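Local coordinates for protein peptidoglycan-binding domain 1 (Burkholderia, PDB 5NM7) that probably binds and cleaves bacterial cell-wall peptidoglycan, as a modular phage endolysin joining a peptidoglycan-binding domain to a lysozyme-like muramidase domain, at residues A96-E101 and Y250-L254; R112-Y117 and A155-L161. All coordinates share one frame. Numbering follows the deposited sequence.

Contact 1: residues A96-E101 and Y250-L254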
ATOM      1  N   ALA A  96      -1.334  11.097  -2.569  1.00 16.99           N
ATOM      2  CA  ALA A  96       0.122  11.025  -2.564  1.00 16.10           C
ATOM      3  C   ALA A  96       0.676   9.955  -1.657  1.00 15.53           C
ATOM      4  O   ALA A  96       1.525   9.211  -2.026  1.00 15.62           O
ATOM      5  CB  ALA A  96       0.713  12.377  -2.188  1.00 16.98           C
ATOM      6  N   VAL A  97       0.155   9.847  -0.433  1.00 16.34           N
ATOM      7  CA  VAL A  97       0.572   8.782   0.482  1.00 17.71           C
ATOM      8  C   VAL A  97       0.273   7.405  -0.056  1.00 17.09           C
ATOM      9  O   VAL A  97       1.095   6.496   0.035  1.00 16.60           O
ATOM     10  CB  VAL A  97      -0.080   8.931   1.856  1.00 20.81           C
ATOM     11  CG1 VAL A  97       0.205   7.717   2.732  1.00 22.82           C
ATOM     12  CG2 VAL A  97       0.523  10.137   2.524  1.00 22.31           C
ATOM     13  N   ASN A  98      -0.916   7.245  -0.589  1.00 17.46           N
ATOM     14  CA  ASN A  98      -1.294   5.971  -1.187  1.00 18.93           C
ATOM     15  C   ASN A  98      -0.370   5.597  -2.329  1.00 19.70           C
ATOM     16  O   ASN A  98       0.108   4.469  -2.409  1.00 19.55           O
ATOM     17  CB  ASN A  98      -2.718   6.015  -1.668  1.00 19.26           C
ATOM     18  CG  ASN A  98      -3.201   4.662  -2.112  1.00 19.17           C
ATOM     19  OD1 ASN A  98      -3.188   3.700  -1.340  1.00 17.78           O
ATOM     20  ND2 ASN A  98      -3.604   4.567  -3.363  1.00 21.18           N
ATOM     21  N   GLU A  99      -0.093   6.543  -3.214  1.00 18.16           N
ATOM     22  CA  GLU A  99       0.827   6.266  -4.322  1.00 18.68           C
ATOM     23  C   GLU A  99       2.219   5.870  -3.891  1.00 18.68           C
ATOM     24  O   GLU A  99       2.812   4.928  -4.438  1.00 20.70           O
ATOM     25  CB  GLU A  99       0.894   7.485  -5.272  1.00 20.01           C
ATOM     26  CG  GLU A  99       1.775   7.265  -6.503  1.00 22.81           C
ATOM     27  CD  GLU A  99       1.802   8.453  -7.449  1.00 22.34           C
ATOM     28  OE1 GLU A  99       0.807   9.154  -7.563  1.00 25.55           O
ATOM     29  OE2 GLU A  99       2.865   8.668  -8.040  1.00 26.94           O
ATOM     30  N   VAL A 100       2.772   6.592  -2.929  1.00 16.87           N
ATOM     31  CA  VAL A 100       4.152   6.404  -2.562  1.00 18.61           C
ATOM     32  C   VAL A 100       4.342   5.288  -1.545  1.00 18.52           C
ATOM     33  O   VAL A 100       5.318   4.521  -1.633  1.00 19.32           O
ATOM     34  CB  VAL A 100       4.731   7.725  -2.038  1.00 18.03           C
ATOM     35  CG1 VAL A 100       6.140   7.511  -1.548  1.00 18.40           C
ATOM     36  CG2 VAL A 100       4.662   8.769  -3.152  1.00 19.51           C
ATOM     37  N   GLU A 101       3.438   5.202  -0.567  1.00 17.18           N
ATOM     38  CA  GLU A 101       3.640   4.336   0.593  1.00 16.33           C
ATOM     39  C   GLU A 101       2.983   2.974   0.474  1.00 17.50           C
ATOM     40  O   GLU A 101       3.418   2.056   1.138  1.00 18.48           O
ATOM     41  CB  GLU A 101       3.134   4.983   1.858  1.00 18.19           C
ATOM     42  CG  GLU A 101       3.840   6.280   2.179  1.00 17.44           C
ATOM     43  CD  GLU A 101       5.261   6.092   2.663  1.00 19.17           C
ATOM     44  OE1 GLU A 101       5.793   4.969   2.685  1.00 18.22           O
ATOM     45  OE2 GLU A 101       5.895   7.125   3.071  1.00 16.17           O
ATOM     46  N   TYR A 250      11.515   8.815  -0.247  1.00 19.86           N
ATOM     47  CA  TYR A 250      10.121   8.888   0.176  1.00 19.87           C
ATOM     48  C   TYR A 250       9.626  10.327   0.336  1.00 18.40           C
ATOM     49  O   TYR A 250       8.539  10.657  -0.080  1.00 19.76           O
ATOM     50  CB  TYR A 250       9.887   8.118   1.476  1.00 22.11           C
ATOM     51  CG  TYR A 250       9.894   6.621   1.254  1.00 22.34           C
ATOM     52  CD1 TYR A 250       8.847   6.031   0.609  1.00 25.75           C
ATOM     53  CD2 TYR A 250      10.924   5.812   1.721  1.00 25.74           C
ATOM     54  CE1 TYR A 250       8.836   4.659   0.391  1.00 27.60           C
ATOM     55  CE2 TYR A 250      10.927   4.429   1.503  1.00 26.46           C
ATOM     56  CZ  TYR A 250       9.869   3.871   0.826  1.00 26.96           C
ATOM     57  OH  TYR A 250       9.839   2.500   0.577  1.00 32.16           O
ATOM     58  N   ASP A 251      10.458  11.143   0.958  1.00 20.57           N
ATOM     59  CA  ASP A 251      10.112  12.540   1.208  1.00 21.57           C
ATOM     60  C   ASP A 251       9.768  13.290  -0.059  1.00 21.40           C
ATOM     61  O   ASP A 251       8.697  13.912  -0.192  1.00 19.69           O
ATOM     62  CB  ASP A 251      11.196  13.241   2.017  1.00 22.87           C
ATOM     63  CG  ASP A 251      12.605  13.198   1.354  1.00 27.26           C
ATOM     64  OD1 ASP A 251      12.976  12.209   0.661  1.00 23.32           O
ATOM     65  OD2 ASP A 251      13.346  14.159   1.570  1.00 26.56           O
ATOM     66  N   VAL A 252      10.674  13.213  -1.040  1.00 20.44           N
ATOM     67  CA  VAL A 252      10.470  13.943  -2.255  1.00 21.77           C
ATOM     68  C   VAL A 252       9.444  13.304  -3.151  1.00 19.51           C
ATOM     69  O   VAL A 252       8.719  13.985  -3.842  1.00 19.97           O
ATOM     70  CB  VAL A 252      11.806  14.134  -3.012  1.00 25.84           C
ATOM     71  CG1 VAL A 252      11.577  14.978  -4.259  1.00 27.36           C
ATOM     72  CG2 VAL A 252      12.817  14.818  -2.111  1.00 27.84           C
ATOM     73  N   LYS A 253       9.340  11.967  -3.141  1.00 19.13           N
ATOM     74  CA  LYS A 253       8.254  11.345  -3.877  1.00 19.23           C
ATOM     75  C   LYS A 253       6.882  11.763  -3.376  1.00 18.65           C
ATOM     76  O   LYS A 253       5.983  11.977  -4.180  1.00 18.56           O
ATOM     77  CB  LYS A 253       8.381   9.805  -3.860  1.00 21.58           C
ATOM     78  CG  LYS A 253       9.532   9.333  -4.743  1.00 22.96           C
ATOM     79  CD  LYS A 253       9.721   7.831  -4.600  1.00 26.72           C
ATOM     80  CE  LYS A 253      10.720   7.332  -5.634  1.00 29.48           C
ATOM     81  NZ  LYS A 253      11.130   5.954  -5.288  1.00 33.81           N
ATOM     82  N   LEU A 254       6.722  11.859  -2.055  1.00 17.99           N
ATOM     83  CA  LEU A 254       5.482  12.332  -1.474  1.00 17.03           C
ATOM     84  C   LEU A 254       5.203  13.767  -1.914  1.00 18.24           C
ATOM     85  O   LEU A 254       4.107  14.062  -2.370  1.00 20.83           O
ATOM     86  CB  LEU A 254       5.509  12.279   0.057  1.00 16.69           C
ATOM     87  CG  LEU A 254       5.376  10.860   0.627  1.00 17.96           C
ATOM     88  CD1 LEU A 254       5.831  10.820   2.075  1.00 17.12           C
ATOM     89  CD2 LEU A 254       3.953  10.402   0.485  1.00 18.35           C
TER

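Contact 2: residues R112-Y117 and A155-L161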
ATOM      1  N   ARG A 112      -3.965 -14.254  -0.435  1.00 19.37           N
ATOM      2  CA  ARG A 112      -3.687 -13.923   0.954  1.00 19.31           C
ATOM      3  C   ARG A 112      -3.076 -12.544   0.987  1.00 19.06           C
ATOM      4  O   ARG A 112      -2.416 -12.128   0.046  1.00 19.20           O
ATOM      5  CB  ARG A 112      -2.730 -14.923   1.561  1.00 19.71           C
ATOM      6  CG  ARG A 112      -3.355 -16.327   1.607  1.00 21.05           C
ATOM      7  CD  ARG A 112      -2.389 -17.337   2.128  1.00 21.03           C
ATOM      8  NE  ARG A 112      -1.274 -17.569   1.211  1.00 21.32           N
ATOM      9  CZ  ARG A 112      -0.268 -18.425   1.427  1.00 21.94           C
ATOM     10  NH1 ARG A 112      -0.236 -19.183   2.519  1.00 23.07           N
ATOM     11  NH2 ARG A 112       0.708 -18.549   0.540  1.00 21.89           N
ATOM     12  N   PRO A 113      -3.231 -11.848   2.114  1.00 18.85           N
ATOM     13  CA  PRO A 113      -2.564 -10.534   2.184  1.00 19.29           C
ATOM     14  C   PRO A 113      -1.036 -10.599   2.092  1.00 17.80           C
ATOM     15  O   PRO A 113      -0.399 -11.566   2.523  1.00 18.26           O
ATOM     16  CB  PRO A 113      -3.025  -9.971   3.540  1.00 19.99           C
ATOM     17  CG  PRO A 113      -3.745 -11.058   4.244  1.00 19.70           C
ATOM     18  CD  PRO A 113      -3.995 -12.198   3.320  1.00 20.03           C
ATOM     19  N   VAL A 114      -0.433  -9.536   1.566  1.00 17.76           N
ATOM     20  CA  VAL A 114       1.012  -9.391   1.549  1.00 18.23           C
ATOM     21  C   VAL A 114       1.494  -9.219   2.991  1.00 18.17           C
ATOM     22  O   VAL A 114       0.878  -8.479   3.755  1.00 19.05           O
ATOM     23  CB  VAL A 114       1.437  -8.204   0.658  1.00 21.14           C
ATOM     24  CG1 VAL A 114       2.939  -8.022   0.707  1.00 24.92           C
ATOM     25  CG2 VAL A 114       1.001  -8.468  -0.784  1.00 21.72           C
ATOM     26  N   ILE A 115       2.518  -9.973   3.353  1.00 16.05           N
ATOM     27  CA  ILE A 115       3.057  -9.974   4.721  1.00 16.73           C
ATOM     28  C   ILE A 115       4.546  -9.935   4.725  1.00 16.80           C
ATOM     29  O   ILE A 115       5.208 -10.286   3.746  1.00 16.89           O
ATOM     30  CB  ILE A 115       2.590 -11.202   5.555  1.00 17.70           C
ATOM     31  CG1 ILE A 115       2.943 -12.508   4.849  1.00 17.56           C
ATOM     32  CG2 ILE A 115       1.119 -11.128   5.840  1.00 18.09           C
ATOM     33  CD1 ILE A 115       2.952 -13.683   5.767  1.00 17.63           C
ATOM     34  N   LEU A 116       5.099  -9.519   5.868  1.00 16.10           N
ATOM     35  CA  LEU A 116       6.502  -9.704   6.162  1.00 17.46           C
ATOM     36  C   LEU A 116       6.620 -10.036   7.624  1.00 18.06           C
ATOM     37  O   LEU A 116       6.163  -9.276   8.492  1.00 18.36           O
ATOM     38  CB  LEU A 116       7.347  -8.467   5.833  1.00 18.11           C
ATOM     39  CG  LEU A 116       8.858  -8.696   5.769  1.00 18.58           C
ATOM     40  CD1 LEU A 116       9.212  -9.529   4.538  1.00 20.29           C
ATOM     41  CD2 LEU A 116       9.598  -7.365   5.703  1.00 19.03           C
ATOM     42  N   TYR A 117       7.174 -11.209   7.903  1.00 18.22           N
ATOM     43  CA  TYR A 117       7.338 -11.671   9.263  1.00 18.25           C
ATOM     44  C   TYR A 117       8.678 -11.174   9.839  1.00 18.13           C
ATOM     45  O   TYR A 117       9.688 -11.200   9.137  1.00 18.45           O
ATOM     46  CB  TYR A 117       7.241 -13.200   9.272  1.00 17.75           C
ATOM     47  CG  TYR A 117       7.640 -13.796  10.600  1.00 19.26           C
ATOM     48  CD1 TYR A 117       8.906 -14.292  10.781  1.00 18.92           C
ATOM     49  CD2 TYR A 117       6.756 -13.803  11.676  1.00 18.06           C
ATOM     50  CE1 TYR A 117       9.312 -14.803  11.992  1.00 19.68           C
ATOM     51  CE2 TYR A 117       7.149 -14.311  12.893  1.00 20.92           C
ATOM     52  CZ  TYR A 117       8.424 -14.821  13.033  1.00 19.19           C
ATOM     53  OH  TYR A 117       8.857 -15.331  14.244  1.00 21.70           O
ATOM     54  N   ALA A 155       4.945 -15.356  -1.139  1.00 20.15           N
ATOM     55  CA  ALA A 155       4.191 -16.447  -0.521  1.00 21.71           C
ATOM     56  C   ALA A 155       5.034 -17.222   0.501  1.00 20.78           C
ATOM     57  O   ALA A 155       4.487 -17.755   1.466  1.00 21.92           O
ATOM     58  CB  ALA A 155       3.694 -17.379  -1.606  1.00 22.71           C
ATOM     59  N   ALA A 156       6.349 -17.247   0.315  1.00 20.31           N
ATOM     60  CA  ALA A 156       7.252 -17.957   1.226  1.00 20.97           C
ATOM     61  C   ALA A 156       7.224 -17.350   2.638  1.00 20.38           C
ATOM     62  O   ALA A 156       7.529 -18.033   3.595  1.00 18.96           O
ATOM     63  CB  ALA A 156       8.658 -18.027   0.687  1.00 23.19           C
ATOM     64  N   GLU A 157       6.810 -16.086   2.773  1.00 20.39           N
ATOM     65  CA  GLU A 157       6.591 -15.541   4.107  1.00 19.56           C
ATOM     66  C   GLU A 157       5.566 -16.299   4.905  1.00 19.28           C
ATOM     67  O   GLU A 157       5.702 -16.371   6.108  1.00 20.16           O
ATOM     68  CB  GLU A 157       6.129 -14.100   4.095  1.00 20.82           C
ATOM     69  CG  GLU A 157       7.230 -13.134   3.791  1.00 22.37           C
ATOM     70  CD  GLU A 157       8.396 -13.230   4.747  1.00 23.35           C
ATOM     71  OE1 GLU A 157       8.255 -12.918   5.955  1.00 23.86           O
ATOM     72  OE2 GLU A 157       9.484 -13.600   4.284  1.00 22.92           O
ATOM     73  N   TYR A 158       4.546 -16.857   4.241  1.00 16.67           N
ATOM     74  CA  TYR A 158       3.520 -17.621   4.957  1.00 17.60           C
ATOM     75  C   TYR A 158       4.069 -18.898   5.569  1.00 18.17           C
ATOM     76  O   TYR A 158       3.555 -19.338   6.597  1.00 18.39           O
ATOM     77  CB  TYR A 158       2.317 -17.908   4.100  1.00 19.01           C
ATOM     78  CG  TYR A 158       1.378 -16.737   4.115  1.00 17.14           C
ATOM     79  CD1 TYR A 158       0.487 -16.567   5.151  1.00 17.50           C
ATOM     80  CD2 TYR A 158       1.459 -15.754   3.142  1.00 17.77           C
ATOM     81  CE1 TYR A 158      -0.352 -15.464   5.200  1.00 17.69           C
ATOM     82  CE2 TYR A 158       0.600 -14.656   3.145  1.00 16.91           C
ATOM     83  CZ  TYR A 158      -0.273 -14.484   4.193  1.00 17.77           C
ATOM     84  OH  TYR A 158      -1.145 -13.414   4.241  1.00 18.82           O
ATOM     85  N   ALA A 159       5.079 -19.479   4.958  1.00 19.50           N
ATOM     86  CA  ALA A 159       5.775 -20.642   5.558  1.00 20.58           C
ATOM     87  C   ALA A 159       6.460 -20.237   6.862  1.00 20.72           C
ATOM     88  O   ALA A 159       6.365 -20.945   7.873  1.00 21.76           O
ATOM     89  CB  ALA A 159       6.763 -21.269   4.576  1.00 22.64           C
ATOM     90  N   ARG A 160       7.143 -19.088   6.850  1.00 20.46           N
ATOM     91  CA  ARG A 160       7.768 -18.571   8.058  1.00 20.38           C
ATOM     92  C   ARG A 160       6.706 -18.259   9.135  1.00 19.96           C
ATOM     93  O   ARG A 160       6.886 -18.605  10.315  1.00 21.96           O
ATOM     94  CB  ARG A 160       8.579 -17.322   7.740  1.00 21.33           C
ATOM     95  CG  ARG A 160       9.766 -17.582   6.830  1.00 21.78           C
ATOM     96  CD  ARG A 160      10.536 -16.289   6.574  1.00 22.06           C
ATOM     97  NE  ARG A 160      11.291 -15.954   7.748  1.00 22.79           N
ATOM     98  CZ  ARG A 160      11.484 -14.758   8.255  1.00 28.89           C
ATOM     99  NH1 ARG A 160      10.876 -13.639   7.738  1.00 27.64           N
ATOM    100  NH2 ARG A 160      12.276 -14.704   9.336  1.00 28.11           N
ATOM    101  N   LEU A 161       5.633 -17.581   8.734  1.00 18.23           N
ATOM    102  CA  LEU A 161       4.539 -17.247   9.646  1.00 18.06           C
ATOM    103  C   LEU A 161       3.926 -18.546  10.259  1.00 20.09           C
ATOM    104  O   LEU A 161       3.744 -18.637  11.475  1.00 19.20           O
ATOM    105  CB  LEU A 161       3.448 -16.457   8.959  1.00 19.45           C
ATOM    106  CG  LEU A 161       2.233 -16.083   9.809  1.00 18.32           C
ATOM    107  CD1 LEU A 161       2.635 -15.312  11.038  1.00 20.63           C
ATOM    108  CD2 LEU A 161       1.204 -15.314   9.001  1.00 19.65           C
TER
HETATM  109  O   HOH W   1      12.136 -12.039  10.047  1.00 20.89           O

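Contact 1: residues A96-E101 and Y250-L254
Leu254 is the knob, lodged in the hollow formed by Ala96, Val97, Val100 and Glu101. Its CD2 goes deepest, 3.7 Å from both Ala96 O and Val97 CA and 3.8 Å from Val100 CB, while its CD1 lies 3.8 Å from Glu101 OE2. Val100 is the bump coming the other way: its CG2 sits 3.6 Å from Lys253 O, and its CG1 meets the edge of the Tyr250 ring, 3.8 Å from CD1. The axes, 9.5 Å apart at closest approach, cross obliquely at 138°, nearer antiparallel than parallel. The backbones come closest at Ala96, CA 5.6 Å from Leu254 CA, consistent with its small side chain. Within the muramidase domain this single knob-into-hole contact joins the end of helix 91-101 to the start of C-terminal helix 250-265; Trp233 and Phe236 also touch Leu254, and Asn241 hydrogen-bonds Glu101 OE2. The two segments pair no polar groups with each other; van der Waals fit of mainly aliphatic side chains, to one another and to oxygens such as Lys253 O, makes the contact.

Contact 2: residues R112-Y117 and A155-L161
Tyr158, Tyr117 and Ile115 bury the most surface here. The Tyr158 ring is sandwiched: the Arg112 guanidinium stacks on one face, with centres 4.0 Å apart and planes at 16°, and on the opposite face Ile115 CD1 makes a CH-pi contact 3.5 Å from the ring centroid. Tyr158 OH donates a short 2.6 Å hydrogen bond to Pro113 O, and Asp110 holds Arg112 by a salt bridge. Ile115 CD1 also reaches Glu157 CB (3.6 Å) and Leu161 CD2 (4.0 Å). Tyr117 N donates to Glu157 OE1 at 2.8 Å, while Tyr117 O accepts a weak bond from Arg160 NH1 (3.1 Å). The Tyr117 ring turns its edge to the face of the Arg160 guanidinium, its CD2 lies 4.4 Å from Leu161 CD1, and its OH is hydrogen-bonded to Leu143 O. Arg160 NH1 salt-bridges Glu157 OE1 (3.3 Å); Glu157 OE2 accepts a hydrogen bond from Ala152 N, and Arg160 NH2 donates one to Ala142 O. Helix 156-167 thus packs beside an outer strand of a small three-stranded antiparallel sheet, in keeping with a lysozyme-like fold.

Contact 2 is nested in the chain loop that contact 1 closes: helix 91-101 leads on to strand 115-117, and helix 250-265, at the C-terminus, returns to pack on helix 91-101. The contacts lie on opposite sides of the chain's centre, 25 Å apart between centres and about 10 Å between nearest atoms, without touching. Contact 1 is helix on helix, contact 2 helix on sheet, so together they sample the helical bulk and the small sheet of one muramidase domain. The Val97 side chain is about 11 Å from a bound glycine, whereas that of Tyr158 is about 4 Å from a triethylene glycol, probably a crystallisation additive.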